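Local structure of serpin (Taeniopygia guttata, 5HGC) at residues 43-48 with 167-172; 76-81 with 121-126. The protein binds cortisol and, as a member of the serpin family, probably inhibits serine endopeptidases. One frame throughout, in Å; residues are numbered along the deposited sequence.

Contact 1 of 2, residues 43-48 with 167-172; sequences STAFAM and MLLASF. Unlike the reference sequence in segment 43-48: Thr44 (reference Ala).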
loop_
_atom_site.group_PDB
_atom_site.type_symbol
_atom_site.label_atom_id
_atom_site.label_comp_id
_atom_site.label_asym_id
_atom_site.label_seq_id
_atom_site.Cartn_x
_atom_site.Cartn_y
_atom_site.Cartn_z
ATOM N N SER A 43 1.002 7.859 -1.051
ATOM C CA SER A 43 1.610 9.051 -0.486
ATOM C C SER A 43 2.607 9.599 -1.472
ATOM O O SER A 43 2.698 10.798 -1.637
ATOM C CB SER A 43 2.346 8.765 0.801
ATOM O OG SER A 43 1.440 8.659 1.834
ATOM N N THR A 44 3.351 8.707 -2.109
ATOM C CA THR A 44 4.421 9.092 -3.004
ATOM C C THR A 44 3.859 9.746 -4.281
ATOM O O THR A 44 4.411 10.758 -4.678
ATOM C CB THR A 44 5.299 7.879 -3.302
ATOM O OG1 THR A 44 5.843 7.397 -2.068
ATOM C CG2 THR A 44 6.415 8.234 -4.185
ATOM N N ALA A 45 2.766 9.209 -4.872
ATOM C CA ALA A 45 2.188 9.750 -6.104
ATOM C C ALA A 45 1.747 11.194 -5.844
ATOM O O ALA A 45 2.090 12.088 -6.629
ATOM C CB ALA A 45 1.031 8.914 -6.608
ATOM N N PHE A 46 1.093 11.446 -4.700
ATOM C CA PHE A 46 0.644 12.800 -4.352
ATOM C C PHE A 46 1.687 13.807 -3.978
ATOM O O PHE A 46 1.542 14.979 -4.323
ATOM C CB PHE A 46 -0.523 12.780 -3.360
ATOM C CG PHE A 46 -1.817 12.606 -4.059
ATOM C CD1 PHE A 46 -2.248 11.339 -4.424
ATOM C CD2 PHE A 46 -2.513 13.713 -4.501
ATOM C CE1 PHE A 46 -3.392 11.194 -5.202
ATOM C CE2 PHE A 46 -3.664 13.585 -5.262
ATOM C CZ PHE A 46 -4.113 12.325 -5.612
ATOM N N ALA A 47 2.749 13.366 -3.315
ATOM C CA ALA A 47 3.823 14.270 -2.952
ATOM C C ALA A 47 4.447 14.750 -4.253
ATOM O O ALA A 47 4.744 15.926 -4.420
ATOM C CB ALA A 47 4.854 13.558 -2.102
ATOM N N MET A 48 4.575 13.829 -5.201
ATOM C CA MET A 48 5.054 14.147 -6.516
ATOM C C MET A 48 4.202 15.230 -7.216
ATOM O O MET A 48 4.777 16.181 -7.760
ATOM C CB MET A 48 5.133 12.864 -7.290
ATOM C CG MET A 48 5.810 12.969 -8.617
ATOM S SD MET A 48 4.662 12.219 -9.749
ATOM C CE MET A 48 3.714 13.674 -10.155
ATOM N N MET A 167 -5.920 14.948 -16.990
ATOM C CA MET A 167 -4.773 14.171 -16.463
ATOM C C MET A 167 -5.239 12.981 -15.627
ATOM O O MET A 167 -6.106 13.114 -14.749
ATOM C CB MET A 167 -3.848 15.079 -15.645
ATOM C CG MET A 167 -2.822 14.336 -14.830
ATOM S SD MET A 167 -1.545 15.408 -14.167
ATOM C CE MET A 167 -2.475 16.405 -13.025
ATOM N N LEU A 168 -4.689 11.827 -15.960
ATOM C CA LEU A 168 -4.765 10.620 -15.188
ATOM C C LEU A 168 -3.465 10.441 -14.365
ATOM O O LEU A 168 -2.377 10.350 -14.924
ATOM C CB LEU A 168 -4.952 9.436 -16.154
ATOM C CG LEU A 168 -4.900 8.051 -15.491
ATOM C CD1 LEU A 168 -6.028 7.875 -14.471
ATOM C CD2 LEU A 168 -4.927 6.907 -16.480
ATOM N N LEU A 169 -3.563 10.407 -13.039
ATOM C CA LEU A 169 -2.407 10.006 -12.186
ATOM C C LEU A 169 -2.553 8.544 -11.888
ATOM O O LEU A 169 -3.540 8.146 -11.281
ATOM C CB LEU A 169 -2.370 10.811 -10.892
ATOM C CG LEU A 169 -1.294 10.505 -9.847
ATOM C CD1 LEU A 169 0.137 10.722 -10.324
ATOM C CD2 LEU A 169 -1.589 11.403 -8.653
ATOM N N ALA A 170 -1.613 7.738 -12.360
ATOM C CA ALA A 170 -1.597 6.301 -12.046
ATOM C C ALA A 170 -0.503 5.924 -10.972
ATOM O O ALA A 170 0.685 6.257 -11.168
ATOM C CB ALA A 170 -1.381 5.496 -13.311
ATOM N N SER A 171 -0.884 5.269 -9.848
ATOM C CA SER A 171 0.135 4.523 -9.073
ATOM C C SER A 171 -0.208 3.063 -8.981
ATOM O O SER A 171 -1.368 2.675 -8.749
ATOM C CB SER A 171 0.472 5.109 -7.706
ATOM O OG SER A 171 -0.650 4.925 -6.875
ATOM N N PHE A 172 0.817 2.244 -9.179
ATOM C CA PHE A 172 0.606 0.842 -9.152
ATOM C C PHE A 172 1.832 0.154 -8.597
ATOM O O PHE A 172 2.932 0.678 -8.663
ATOM C CB PHE A 172 0.231 0.339 -10.538
ATOM C CG PHE A 172 1.167 0.791 -11.617
ATOM C CD1 PHE A 172 1.106 2.113 -12.130
ATOM C CD2 PHE A 172 2.117 -0.097 -12.156
ATOM C CE1 PHE A 172 1.990 2.518 -13.141
ATOM C CE2 PHE A 172 2.986 0.318 -13.185
ATOM C CZ PHE A 172 2.926 1.615 -13.669
#
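Ala45 and Phe46 meet Leu169 and Ser171 where a buried helix of the serpin fold lies against one of its large beta sheets, in what corresponds to the shutter region of serpins. Helix 39-52 is the central helix, helix B in serpin nomenclature, and strand 167-176 belongs to sheet A, between strands 100-106 and 316-325. The local axes approach to 8.9 Å and run at 147°, closer to antiparallel than to perpendicular. The nearest CA atoms, those of Ala45 and Ser171, are 6.4 Å apart, a spacing that suits short side chains between the backbones. The methyl of Ala45 points at the strand and sits against the Ser171 CB, 4.0 Å from the Ala45 CB, while the Ala45 CB also lies 4.2 Å from Leu169 CD2.

Leu169 carries the rest. Its CG stands anti to the backbone N, chi1 177°, which extends the branched end from the strand toward the helix, and one methyl, CD2, serves both helix residues. That methyl lies over a face of the Phe46 ring, displaced toward the rim on the CE1 and CZ side, in a CH-pi contact with CD2 of Leu169 4.2 Å from the Phe46 ring centroid. A branched aliphatic chain suits this place because a single methyl can fill the angle between the alanine and the aromatic face; Ile103 of strand 100-106 also touches it.

No hydrogen bond joins the two segments, and Ser171 offers the helix carbon rather than oxygen. With OG set between the backbone N and the carbonyl carbon, chi1 69°, its hydroxyl is directed to ND1 of His319 on strand 316-325, with a weaker bond to Ser41 OG, so this buried polar atom is satisfied beside the apolar contact.

Contact 2 of 2, residues 76-81 with 121-126; sequences EIHEGF and ALYQLE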
loop_
_atom_site.group_PDB
_atom_site.type_symbol
_atom_site.label_atom_id
_atom_site.label_comp_id
_atom_site.label_asym_id
_atom_site.label_seq_id
_atom_site.Cartn_x
_atom_site.Cartn_y
_atom_site.Cartn_z
ATOM N N GLU A 76 12.393 18.859 2.716
ATOM C CA GLU A 76 12.609 17.600 3.443
ATOM C C GLU A 76 11.641 16.478 3.053
ATOM O O GLU A 76 12.046 15.349 2.973
ATOM C CB GLU A 76 12.596 17.823 4.952
ATOM C CG GLU A 76 13.774 18.658 5.474
ATOM C CD GLU A 76 13.570 19.098 6.927
ATOM O OE1 GLU A 76 14.318 18.598 7.798
ATOM O OE2 GLU A 76 12.643 19.915 7.210
ATOM N N ILE A 77 10.379 16.815 2.817
ATOM C CA ILE A 77 9.357 15.903 2.309
ATOM C C ILE A 77 9.848 15.295 1.015
ATOM O O ILE A 77 9.984 14.064 0.957
ATOM C CB ILE A 77 8.050 16.652 2.106
ATOM C CG1 ILE A 77 7.545 17.184 3.441
ATOM C CG2 ILE A 77 7.009 15.768 1.478
ATOM C CD1 ILE A 77 6.334 18.080 3.345
ATOM N N HIS A 78 10.206 16.121 0.011
ATOM C CA HIS A 78 10.661 15.574 -1.283
ATOM C C HIS A 78 11.959 14.780 -1.122
ATOM O O HIS A 78 12.149 13.724 -1.763
ATOM C CB HIS A 78 10.788 16.655 -2.355
ATOM C CG HIS A 78 9.513 17.389 -2.636
ATOM N ND1 HIS A 78 8.372 16.764 -3.092
ATOM C CD2 HIS A 78 9.199 18.702 -2.541
ATOM C CE1 HIS A 78 7.395 17.648 -3.227
ATOM N NE2 HIS A 78 7.869 18.836 -2.905
ATOM N N GLU A 79 12.837 15.239 -0.238
ATOM C CA GLU A 79 14.093 14.515 0.026
ATOM C C GLU A 79 13.774 13.165 0.625
ATOM O O GLU A 79 14.356 12.137 0.208
ATOM C CB GLU A 79 14.945 15.269 1.015
ATOM C CG GLU A 79 16.142 15.927 0.386
ATOM C CD GLU A 79 16.527 17.211 1.102
ATOM O OE1 GLU A 79 16.370 17.302 2.355
ATOM O OE2 GLU A 79 16.987 18.136 0.392
ATOM N N GLY A 80 12.830 13.203 1.587
ATOM C CA GLY A 80 12.300 12.064 2.295
ATOM C C GLY A 80 11.774 11.026 1.335
ATOM O O GLY A 80 12.199 9.835 1.396
ATOM N N PHE A 81 10.868 11.463 0.436
ATOM C CA PHE A 81 10.242 10.529 -0.466
ATOM C C PHE A 81 11.235 10.063 -1.508
ATOM O O PHE A 81 11.172 8.915 -1.917
ATOM C CB PHE A 81 9.028 11.124 -1.147
ATOM C CG PHE A 81 7.818 11.141 -0.299
ATOM C CD1 PHE A 81 7.165 9.923 0.051
ATOM C CD2 PHE A 81 7.284 12.376 0.163
ATOM C CE1 PHE A 81 6.027 9.954 0.880
ATOM C CE2 PHE A 81 6.136 12.397 0.975
ATOM C CZ PHE A 81 5.504 11.190 1.321
ATOM N N ALA A 121 13.733 13.032 -11.314
ATOM C CA ALA A 121 14.885 12.888 -10.421
ATOM C C ALA A 121 14.396 12.452 -9.064
ATOM O O ALA A 121 14.941 11.498 -8.513
ATOM C CB ALA A 121 15.694 14.196 -10.307
ATOM N N LEU A 122 13.352 13.106 -8.548
ATOM C CA LEU A 122 12.885 12.808 -7.200
ATOM C C LEU A 122 12.037 11.547 -7.082
ATOM O O LEU A 122 12.151 10.805 -6.112
ATOM C CB LEU A 122 12.150 13.990 -6.589
ATOM C CG LEU A 122 12.998 15.205 -6.229
ATOM C CD1 LEU A 122 12.073 16.406 -5.935
ATOM C CD2 LEU A 122 13.878 14.883 -5.028
ATOM N N TYR A 123 11.194 11.305 -8.077
ATOM C CA TYR A 123 10.067 10.413 -7.908
ATOM C C TYR A 123 10.068 9.404 -9.000
ATOM O O TYR A 123 9.116 8.652 -9.126
ATOM C CB TYR A 123 8.745 11.177 -7.901
ATOM C CG TYR A 123 8.509 11.969 -6.628
ATOM C CD1 TYR A 123 8.100 11.322 -5.445
ATOM C CD2 TYR A 123 8.710 13.345 -6.582
ATOM C CE1 TYR A 123 7.928 12.030 -4.250
ATOM C CE2 TYR A 123 8.514 14.065 -5.413
ATOM C CZ TYR A 123 8.147 13.406 -4.236
ATOM O OH TYR A 123 7.941 14.105 -3.064
ATOM N N GLN A 124 11.117 9.374 -9.824
ATOM C CA GLN A 124 11.127 8.458 -10.994
ATOM C C GLN A 124 9.830 8.530 -11.864
ATOM O O GLN A 124 9.401 7.519 -12.395
ATOM C CB GLN A 124 11.400 6.994 -10.591
ATOM C CG GLN A 124 12.385 6.691 -9.430
ATOM C CD GLN A 124 12.336 5.188 -8.957
ATOM O OE1 GLN A 124 11.281 4.497 -9.042
ATOM N NE2 GLN A 124 13.477 4.686 -8.448
ATOM N N LEU A 125 9.195 9.692 -11.981
ATOM C CA LEU A 125 7.998 9.845 -12.810
ATOM C C LEU A 125 8.243 9.569 -14.296
ATOM O O LEU A 125 9.222 10.087 -14.933
ATOM C CB LEU A 125 7.403 11.249 -12.675
ATOM C CG LEU A 125 6.306 11.576 -13.720
ATOM C CD1 LEU A 125 5.043 10.789 -13.421
ATOM C CD2 LEU A 125 5.970 13.070 -13.801
ATOM N N GLU A 126 7.333 8.765 -14.848
ATOM C CA GLU A 126 7.179 8.696 -16.317
ATOM C C GLU A 126 5.918 9.432 -16.662
ATOM O O GLU A 126 4.870 9.111 -16.080
ATOM C CB GLU A 126 7.063 7.260 -16.836
ATOM C CG GLU A 126 8.326 6.485 -16.537
ATOM C CD GLU A 126 8.385 5.091 -17.129
ATOM O OE1 GLU A 126 7.345 4.456 -17.412
ATOM O OE2 GLU A 126 9.513 4.615 -17.336
#
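His78 and Tyr123 both carry CG anti to the carbonyl carbon, chi1 -59° and -73°, and these torsions turn imidazole and phenol toward each other between helix 74-89 and the end of helix 113-123. The rings meet rim to rim with their planes nearly perpendicular. His78 ND1 and Tyr123 OH share a hydrogen bond of 2.7 Å, fairly straight at 159°, in which either may be the donor. The hydroxyl lies near the imidazole plane, at its edge, and ND1 likewise lies near the phenol plane.

The other ring nitrogen, His78 NE2, is bonded to Glu74 OE2. Both nitrogens being engaged, the imidazole is probably fixed in rotation. A histidine suits this place because its two ring nitrogens can bond a hydroxyl of another helix and a carboxylate one turn back on its own.

Phe81, one turn further along the helix, meets the tyrosine from another direction. Its CB sits 3.4 Å from Tyr123 CE1, a tight approach, while its CD2 is 3.7 Å from the Tyr123 OH, so the phenol is held against aliphatic and aromatic carbon as well as by its bond. Leu122 adds a methyl, its CD1 3.8 Å from His78 CB, and Ala47 and Met48 of helix 39-52 also touch the tyrosine. A phenylalanine here would lack the hydroxyl and is likely to leave His78 ND1 without its mate and the imidazole freer to turn.

After Tyr123 the helix ends, Gln124 taking positive phi as the chain turns toward strand 126-130. The contact thus joins serpin helices D (74-89) and E (113-123), and His78 also lines the pocket occupied by the bound diamino-sugar, together with Leu51, Glu74, Lys75 and Asp118.

The two contacts lie about 12 Å apart, centre to centre, on the same side of the chain's centre, and helix 39-52, which carries the 43-48 segment of contact 1, also packs against contact 2. Contact 1 sets one flank of that helix on strand 167-176; contact 2 meets another, where Ala47 CB lies 3.3 Å from Tyr123 OH and Met48 CG lies 3.5 Å from Tyr123 CG. Along the chain, segments 76-81 and 121-126 come between 43-48 and 167-172, so contact 2 is nested inside the loop closed by contact 1. Together they build a layered serpin body, from strand through central helix to two further helices, which reaches the diamino-sugar pocket at His78.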